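Local coordinates for protein VirX1 (Cyanophage Syn10, PDB 6QGM) that iodinates a range of substrates as a viral halogenase of the tryptophan halogenase family, probably with a flavin cofactor, at residues A255-Y260 against W287-T292; V45-L50 against I167-F172; S106-I111 against D491-D496. All coordinates share one frame; numbering follows the deposited sequence.

Interaction 1: residues A255-Y260 against W287-T292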
# COMPACT_ATOMS: atom_id res chain seq x y z
N ALA B 255 29.67 -7.10 -28.96
CA ALA B 255 29.09 -8.44 -29.19
C ALA B 255 29.87 -9.13 -30.30
O ALA B 255 30.51 -8.43 -31.12
CB ALA B 255 27.62 -8.32 -29.51
N THR B 256 29.86 -10.46 -30.29
CA THR B 256 30.62 -11.30 -31.24
C THR B 256 29.96 -12.68 -31.36
O THR B 256 29.04 -13.01 -30.55
CB THR B 256 32.10 -11.36 -30.83
OG1 THR B 256 32.85 -11.92 -31.90
CG2 THR B 256 32.35 -12.13 -29.55
N ARG B 257 30.43 -13.45 -32.33
CA ARG B 257 30.05 -14.85 -32.59
C ARG B 257 31.32 -15.67 -32.38
O ARG B 257 32.33 -15.28 -32.95
CB ARG B 257 29.49 -14.97 -34.01
CG ARG B 257 28.06 -14.48 -34.17
CD ARG B 257 27.68 -14.37 -35.63
NE ARG B 257 26.64 -13.35 -35.79
CZ ARG B 257 25.78 -13.27 -36.80
NH1 ARG B 257 25.79 -14.17 -37.77
NH2 ARG B 257 24.89 -12.29 -36.81
N ILE B 258 31.28 -16.74 -31.59
CA ILE B 258 32.41 -17.69 -31.48
C ILE B 258 31.96 -19.06 -31.98
O ILE B 258 30.85 -19.51 -31.68
CB ILE B 258 33.06 -17.73 -30.08
CG1 ILE B 258 32.09 -18.06 -28.94
CG2 ILE B 258 33.88 -16.47 -29.82
CD1 ILE B 258 32.81 -18.30 -27.64
N PRO B 259 32.83 -19.77 -32.75
CA PRO B 259 32.56 -21.16 -33.12
C PRO B 259 32.66 -22.09 -31.90
O PRO B 259 33.37 -21.76 -30.97
CB PRO B 259 33.66 -21.44 -34.16
CG PRO B 259 34.81 -20.56 -33.75
CD PRO B 259 34.13 -19.31 -33.23
N TYR B 260 31.93 -23.21 -31.92
CA TYR B 260 32.04 -24.30 -30.91
C TYR B 260 33.38 -25.00 -31.09
O TYR B 260 33.78 -25.24 -32.24
CB TYR B 260 30.89 -25.30 -31.03
CG TYR B 260 29.59 -24.83 -30.44
CD1 TYR B 260 29.44 -24.69 -29.07
CD2 TYR B 260 28.50 -24.54 -31.23
CE1 TYR B 260 28.25 -24.25 -28.52
CE2 TYR B 260 27.30 -24.11 -30.70
CZ TYR B 260 27.17 -23.95 -29.34
OH TYR B 260 26.01 -23.50 -28.79
N TRP B 287 22.43 -23.31 -32.02
CA TRP B 287 22.62 -24.64 -32.64
C TRP B 287 24.01 -24.68 -33.30
O TRP B 287 24.68 -25.68 -33.11
CB TRP B 287 21.48 -24.92 -33.63
CG TRP B 287 21.42 -26.30 -34.18
CD1 TRP B 287 21.43 -26.66 -35.49
CD2 TRP B 287 21.35 -27.53 -33.43
NE1 TRP B 287 21.37 -28.03 -35.61
CE2 TRP B 287 21.31 -28.59 -34.36
CE3 TRP B 287 21.31 -27.84 -32.07
CZ2 TRP B 287 21.24 -29.92 -33.97
CZ3 TRP B 287 21.25 -29.17 -31.69
CH2 TRP B 287 21.19 -30.19 -32.63
N ASN B 288 24.43 -23.58 -33.94
CA ASN B 288 25.61 -23.53 -34.86
C ASN B 288 26.77 -22.73 -34.27
O ASN B 288 27.86 -22.76 -34.88
CB ASN B 288 25.23 -22.97 -36.23
CG ASN B 288 24.59 -21.60 -36.20
OD1 ASN B 288 24.20 -21.09 -35.16
ND2 ASN B 288 24.44 -21.00 -37.37
N ARG B 289 26.59 -22.04 -33.14
CA ARG B 289 27.62 -21.10 -32.59
C ARG B 289 27.27 -20.67 -31.17
O ARG B 289 26.12 -20.95 -30.74
CB ARG B 289 27.69 -19.86 -33.48
CG ARG B 289 26.45 -18.97 -33.38
CD ARG B 289 26.15 -18.30 -34.70
NE ARG B 289 25.22 -17.18 -34.57
CZ ARG B 289 23.93 -17.21 -34.89
NH1 ARG B 289 23.35 -18.32 -35.34
NH2 ARG B 289 23.22 -16.10 -34.76
N ILE B 290 28.21 -20.00 -30.49
CA ILE B 290 27.98 -19.25 -29.22
C ILE B 290 27.92 -17.76 -29.55
O ILE B 290 28.87 -17.28 -30.19
CB ILE B 290 29.09 -19.55 -28.19
CG1 ILE B 290 29.25 -21.04 -27.93
CG2 ILE B 290 28.86 -18.77 -26.90
CD1 ILE B 290 30.54 -21.39 -27.23
N GLY B 291 26.85 -17.07 -29.15
CA GLY B 291 26.78 -15.60 -29.13
C GLY B 291 27.26 -15.07 -27.79
O GLY B 291 26.82 -15.63 -26.76
N THR B 292 28.14 -14.06 -27.79
CA THR B 292 28.79 -13.53 -26.56
C THR B 292 29.05 -12.02 -26.69
O THR B 292 29.42 -11.59 -27.80
CB THR B 292 30.12 -14.24 -26.30
OG1 THR B 292 29.96 -15.64 -26.52
CG2 THR B 292 30.68 -13.98 -24.92

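Interaction 2: residues V45-L50 against I167-F172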
# COMPACT_ATOMS: atom_id res chain seq x y z
N VAL B 45 22.01 -12.15 -34.66
CA VAL B 45 22.74 -12.13 -33.35
C VAL B 45 21.88 -12.80 -32.25
O VAL B 45 20.62 -12.63 -32.25
CB VAL B 45 23.23 -10.71 -32.96
CG1 VAL B 45 22.98 -9.67 -34.06
CG2 VAL B 45 22.72 -10.19 -31.62
N GLY B 46 22.53 -13.60 -31.43
CA GLY B 46 21.85 -14.48 -30.46
C GLY B 46 21.27 -13.68 -29.32
O GLY B 46 21.91 -12.74 -28.89
N GLU B 47 20.11 -14.09 -28.80
CA GLU B 47 19.47 -13.50 -27.60
C GLU B 47 18.71 -14.58 -26.83
O GLU B 47 18.08 -15.43 -27.48
CB GLU B 47 18.49 -12.43 -28.05
CG GLU B 47 18.27 -11.33 -27.05
CD GLU B 47 17.29 -10.30 -27.56
OE1 GLU B 47 16.98 -10.35 -28.77
OE2 GLU B 47 16.85 -9.44 -26.75
N SER B 48 18.71 -14.52 -25.50
CA SER B 48 17.95 -15.44 -24.60
C SER B 48 16.63 -14.78 -24.22
O SER B 48 16.54 -13.54 -24.24
CB SER B 48 18.77 -15.89 -23.40
OG SER B 48 19.03 -14.83 -22.51
N THR B 49 15.63 -15.60 -23.92
CA THR B 49 14.23 -15.21 -23.64
C THR B 49 13.91 -15.54 -22.18
O THR B 49 14.74 -16.19 -21.52
CB THR B 49 13.28 -15.92 -24.61
OG1 THR B 49 13.31 -17.32 -24.32
CG2 THR B 49 13.62 -15.69 -26.07
N LEU B 50 12.76 -15.09 -21.71
CA LEU B 50 12.18 -15.43 -20.38
C LEU B 50 11.10 -16.49 -20.57
O LEU B 50 10.82 -16.86 -21.75
CB LEU B 50 11.54 -14.15 -19.82
CG LEU B 50 12.50 -13.01 -19.51
CD1 LEU B 50 11.76 -11.68 -19.50
CD2 LEU B 50 13.22 -13.29 -18.21
N ILE B 167 17.69 -17.93 -29.04
CA ILE B 167 17.26 -17.76 -30.46
C ILE B 167 18.20 -16.79 -31.17
O ILE B 167 18.78 -15.91 -30.50
CB ILE B 167 15.79 -17.28 -30.51
CG1 ILE B 167 15.65 -15.84 -30.04
CG2 ILE B 167 14.88 -18.22 -29.72
CD1 ILE B 167 14.24 -15.30 -30.10
N ASP B 168 18.35 -16.97 -32.48
CA ASP B 168 18.84 -15.93 -33.42
C ASP B 168 17.62 -15.06 -33.73
O ASP B 168 16.71 -15.57 -34.42
CB ASP B 168 19.48 -16.58 -34.65
CG ASP B 168 19.87 -15.64 -35.78
OD1 ASP B 168 19.22 -14.59 -35.95
OD2 ASP B 168 20.81 -15.97 -36.51
N ALA B 169 17.57 -13.83 -33.21
CA ALA B 169 16.37 -12.97 -33.25
C ALA B 169 15.98 -12.62 -34.69
O ALA B 169 14.78 -12.55 -34.96
CB ALA B 169 16.64 -11.74 -32.42
N GLU B 170 16.95 -12.42 -35.59
CA GLU B 170 16.68 -11.99 -36.98
C GLU B 170 16.01 -13.15 -37.72
O GLU B 170 14.99 -12.91 -38.41
CB GLU B 170 17.95 -11.51 -37.68
CG GLU B 170 17.68 -10.83 -39.03
CD GLU B 170 18.64 -9.73 -39.47
OE1 GLU B 170 19.16 -9.78 -40.64
OE2 GLU B 170 18.86 -8.79 -38.67
N LEU B 171 16.53 -14.36 -37.56
CA LEU B 171 15.97 -15.59 -38.19
C LEU B 171 14.59 -15.88 -37.60
O LEU B 171 13.72 -16.35 -38.35
CB LEU B 171 16.93 -16.76 -38.01
CG LEU B 171 18.25 -16.66 -38.78
CD1 LEU B 171 18.94 -18.01 -38.75
CD2 LEU B 171 18.04 -16.19 -40.22
N PHE B 172 14.39 -15.60 -36.31
CA PHE B 172 13.07 -15.76 -35.65
C PHE B 172 12.06 -14.86 -36.34
O PHE B 172 10.92 -15.32 -36.64
CB PHE B 172 13.14 -15.48 -34.14
CG PHE B 172 11.82 -15.70 -33.45
CD1 PHE B 172 11.27 -16.98 -33.38
CD2 PHE B 172 11.11 -14.65 -32.92
CE1 PHE B 172 10.04 -17.19 -32.78
CE2 PHE B 172 9.89 -14.88 -32.29
CZ PHE B 172 9.36 -16.15 -32.21

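Interaction 3: residues S106-I111 against D491-D496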
# COMPACT_ATOMS: atom_id res chain seq x y z
N SER B 106 10.62 -26.86 6.51
CA SER B 106 9.97 -26.80 7.84
C SER B 106 8.59 -26.17 7.70
O SER B 106 8.48 -25.13 7.05
CB SER B 106 10.82 -26.04 8.82
OG SER B 106 10.08 -25.69 9.98
N GLN B 107 7.57 -26.80 8.28
CA GLN B 107 6.18 -26.27 8.37
C GLN B 107 6.24 -24.85 8.94
O GLN B 107 5.59 -23.98 8.36
CB GLN B 107 5.34 -27.16 9.29
CG GLN B 107 3.84 -26.90 9.19
CD GLN B 107 3.18 -27.72 8.11
OE1 GLN B 107 3.63 -28.81 7.71
NE2 GLN B 107 2.05 -27.21 7.65
N THR B 108 7.02 -24.63 10.01
CA THR B 108 7.04 -23.38 10.83
C THR B 108 7.93 -22.32 10.17
O THR B 108 7.58 -21.14 10.28
CB THR B 108 7.43 -23.66 12.28
OG1 THR B 108 8.66 -24.36 12.30
CG2 THR B 108 6.39 -24.48 13.02
N ASP B 109 9.03 -22.71 9.51
CA ASP B 109 10.03 -21.75 8.96
C ASP B 109 9.78 -21.46 7.47
O ASP B 109 10.37 -20.51 6.98
CB ASP B 109 11.46 -22.26 9.16
CG ASP B 109 11.87 -22.34 10.62
OD1 ASP B 109 11.61 -21.36 11.35
OD2 ASP B 109 12.46 -23.37 11.00
N GLY B 110 8.96 -22.26 6.77
CA GLY B 110 8.67 -22.06 5.34
C GLY B 110 9.94 -21.78 4.54
O GLY B 110 10.89 -22.57 4.67
N ILE B 111 9.97 -20.68 3.78
CA ILE B 111 11.09 -20.25 2.86
C ILE B 111 12.42 -20.07 3.62
O ILE B 111 13.49 -20.15 2.96
CB ILE B 111 10.69 -18.98 2.10
CG1 ILE B 111 11.72 -18.59 1.04
CG2 ILE B 111 10.42 -17.83 3.05
CD1 ILE B 111 11.23 -17.59 0.00
N ASP B 491 14.77 -27.32 17.34
CA ASP B 491 15.24 -27.39 15.93
C ASP B 491 15.79 -28.78 15.62
O ASP B 491 16.24 -28.96 14.49
CB ASP B 491 16.32 -26.34 15.70
CG ASP B 491 15.82 -25.05 15.08
OD1 ASP B 491 14.66 -25.05 14.59
OD2 ASP B 491 16.59 -24.05 15.10
N TYR B 492 15.77 -29.73 16.56
CA TYR B 492 16.45 -31.03 16.38
C TYR B 492 16.04 -31.65 15.04
O TYR B 492 16.93 -32.25 14.44
CB TYR B 492 16.28 -31.98 17.57
CG TYR B 492 17.08 -33.25 17.34
CD1 TYR B 492 18.48 -33.21 17.33
CD2 TYR B 492 16.47 -34.46 17.02
CE1 TYR B 492 19.23 -34.34 17.05
CE2 TYR B 492 17.21 -35.59 16.74
CZ TYR B 492 18.60 -35.54 16.76
OH TYR B 492 19.32 -36.66 16.49
N TYR B 493 14.80 -31.46 14.56
CA TYR B 493 14.27 -32.06 13.30
C TYR B 493 15.03 -31.59 12.05
O TYR B 493 14.82 -32.17 10.96
CB TYR B 493 12.77 -31.79 13.16
CG TYR B 493 12.36 -30.37 12.89
CD1 TYR B 493 12.28 -29.44 13.91
CD2 TYR B 493 12.02 -29.95 11.61
CE1 TYR B 493 11.88 -28.13 13.68
CE2 TYR B 493 11.61 -28.65 11.36
CZ TYR B 493 11.53 -27.74 12.40
OH TYR B 493 11.12 -26.46 12.16
N TYR B 494 15.90 -30.59 12.18
CA TYR B 494 16.75 -30.06 11.08
C TYR B 494 17.81 -31.11 10.72
O TYR B 494 18.16 -31.21 9.53
CB TYR B 494 17.30 -28.67 11.44
CG TYR B 494 16.41 -27.56 10.93
CD1 TYR B 494 15.27 -27.16 11.61
CD2 TYR B 494 16.69 -26.95 9.72
CE1 TYR B 494 14.44 -26.17 11.10
CE2 TYR B 494 15.89 -25.94 9.21
CZ TYR B 494 14.75 -25.56 9.90
OH TYR B 494 13.95 -24.57 9.39
N GLU B 495 18.28 -31.90 11.69
CA GLU B 495 19.20 -33.05 11.46
C GLU B 495 18.57 -33.98 10.42
O GLU B 495 19.32 -34.45 9.54
CB GLU B 495 19.44 -33.84 12.75
CG GLU B 495 20.32 -33.10 13.73
CD GLU B 495 21.78 -33.11 13.34
OE1 GLU B 495 22.27 -34.23 13.04
OE2 GLU B 495 22.48 -32.05 13.43
N ASP B 496 17.26 -34.22 10.50
CA ASP B 496 16.50 -35.11 9.58
C ASP B 496 16.30 -34.40 8.23
O ASP B 496 16.45 -35.07 7.20
CB ASP B 496 15.16 -35.55 10.15
CG ASP B 496 15.21 -36.63 11.20
OD1 ASP B 496 16.28 -37.29 11.39
OD2 ASP B 496 14.18 -36.82 11.82

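Interaction 1: residues A255-Y260 against W287-T292
The ring of Tyr260 lies against the backbone of residues 288-290: CE1 comes to 3.4 Å from Ile290 CG1, and Ile290 N sits over one ring face, offset toward the rim. Tyr260 CG stands anti to its own carbonyl carbon (chi1 -78°), which turns the ring this way; its hydroxyl is hydrogen-bonded to Leu286 O. Ile258 crosses Ile290 obliquely on the same side of the sheet as Thr256 and Thr292. Ile258 CG1 occupies the crowded position between backbone N and carbonyl carbon (chi1 56°) and thereby reaches Ile290 CB at 3.4 Å.

Strands 252-258 and 290-296 are adjacent and antiparallel in the seven-stranded mixed sheet of this tryptophan-halogenase-family protein, with Thr256-Thr292 and Ile258-Ile290 as hydrogen-bonded pairs flanking the non-hydrogen-bonded pair Arg257-Gly291. The bond from Ile258 N to Ile290 O is 2.8 Å long and nearly straight, and both it and the bond from Ile290 N to Ile258 O lie nearly along the C=O axis.

On the face that carries Arg257, the side chain of Arg289 runs alongside it, pointing the same way, their guanidinium planes 39° apart, with Arg289 NH2 over the centre of the Arg257 plane. Arg289 NH1 donates in plane to a lone pair of Asn288 OD1. With Arg257 NE and Arg289 NE 4.3 Å apart, like charges probably repel, and the salt bridge from Arg289 NH2 to Asp168 OD2 would partly offset that.

Interaction 2: residues V45-L50 against I167-F172
Backbone bonds pair strand 46-48 antiparallel with the end of strand 164-168, Glu47 and Ile167 forming the hydrogen-bonded pair and Gly46 and Asp168 the non-hydrogen-bonded one. This is an edge of a three-stranded antiparallel sheet in the halogenase fold, in which 164-168 is the central strand and passes directly into helix 169-181. Glu47 N reaches Ile167 O at 2.8 Å, nearly along the C=O axis, while Ile167 N returns to Glu47 O in its carbonyl plane. Beyond this pair the connection loosens: Ala169 N to Val45 O is a weak bond of 3.4 Å, already at the first turn of the helix.

Side chains meet at few points, but with definite directions. Ile167 puts CG1 in the crowded position between backbone N and carbonyl carbon (chi1 71°), so that CD1 meets Thr49 CG2 at 4.1 Å, the two side chains crossing at about a right angle. Thr49 OG1 is bonded to Tyr165 O, two residues before Ile167 on the same strand. Glu47, extended beyond CG, brings OE1 to 3.9 Å from Ala169 CB, whose methyl also touches Ser14 of helix 14-26. Asp168 is the N-cap: with CG anti to its backbone N (chi1 173°), one carboxylate oxygen turns to the helix start and the other to Arg289. Leu171 N donates to Asp168 OD1 at 3.1 Å, approaching from above the carboxylate plane.

Interaction 3: residues S106-I111 against D491-D496
Two hydroxyl-mediated hydrogen bonds carry the contact. Tyr494 OH donates to Asp109 OD2 at 2.5 Å, meeting the carboxylate from 29° above its plane, with ring and carboxylate turned 50° apart. Tyr493 OH lies 2.5 Å from Ser106 OG; the serine oxygen is near the plane of the Tyr493 ring, at its edge, and either hydroxyl could donate.

Bonds within the loop hold Ser106 OG in place. Ser106 OG stands anti to its backbone N (chi1 165°) and accepts from Asp109 N at 3.2 Å, an ST motif, and it also accepts from Thr108 OG1. On the other side, a type I beta turn from Asp491 to Tyr494, closed by Tyr494 N to Asp491 O at 2.8 Å, leads into helix 494-512 and brings both tyrosine hydroxyls to the loop.

Among aromatic contacts, Tyr494 CD1 lies over one face of the Tyr493 ring, and the Tyr494 side chain packs on helix 113-120, with a cation-pi contact to Lys120.

Charge enters through Asp109 OD2 and Asp491 OD1, 4.5 Å apart. Their mutual repulsion is probably eased by Lys116, which bridges Asp491 OD1 and forms a long, weak ion pair with Asp109, while Lys120 takes Asp491 OD2.

Interactions 1 and 2 are neighbours, their centres 12 Å apart, and meet directly: the salt bridge between Arg289 NH2 and Asp168 OD2, 3.0 Å long, ties a pair of interior strands of the seven-stranded sheet to the N-cap of helix 169-181. Both rest on antiparallel backbone bonds, but interaction 1 is the more buried and adds an apolar side-chain face, whereas interaction 2 is smaller and depends more on main chain. Interaction 3 is remote, with its centre about 45 Å from that of interaction 1, and lies farther from the centre of the chain. It joins a loop to the turn that leads into helix 494-512 through side-chain hydroxyls and a carboxylate, without paired strands.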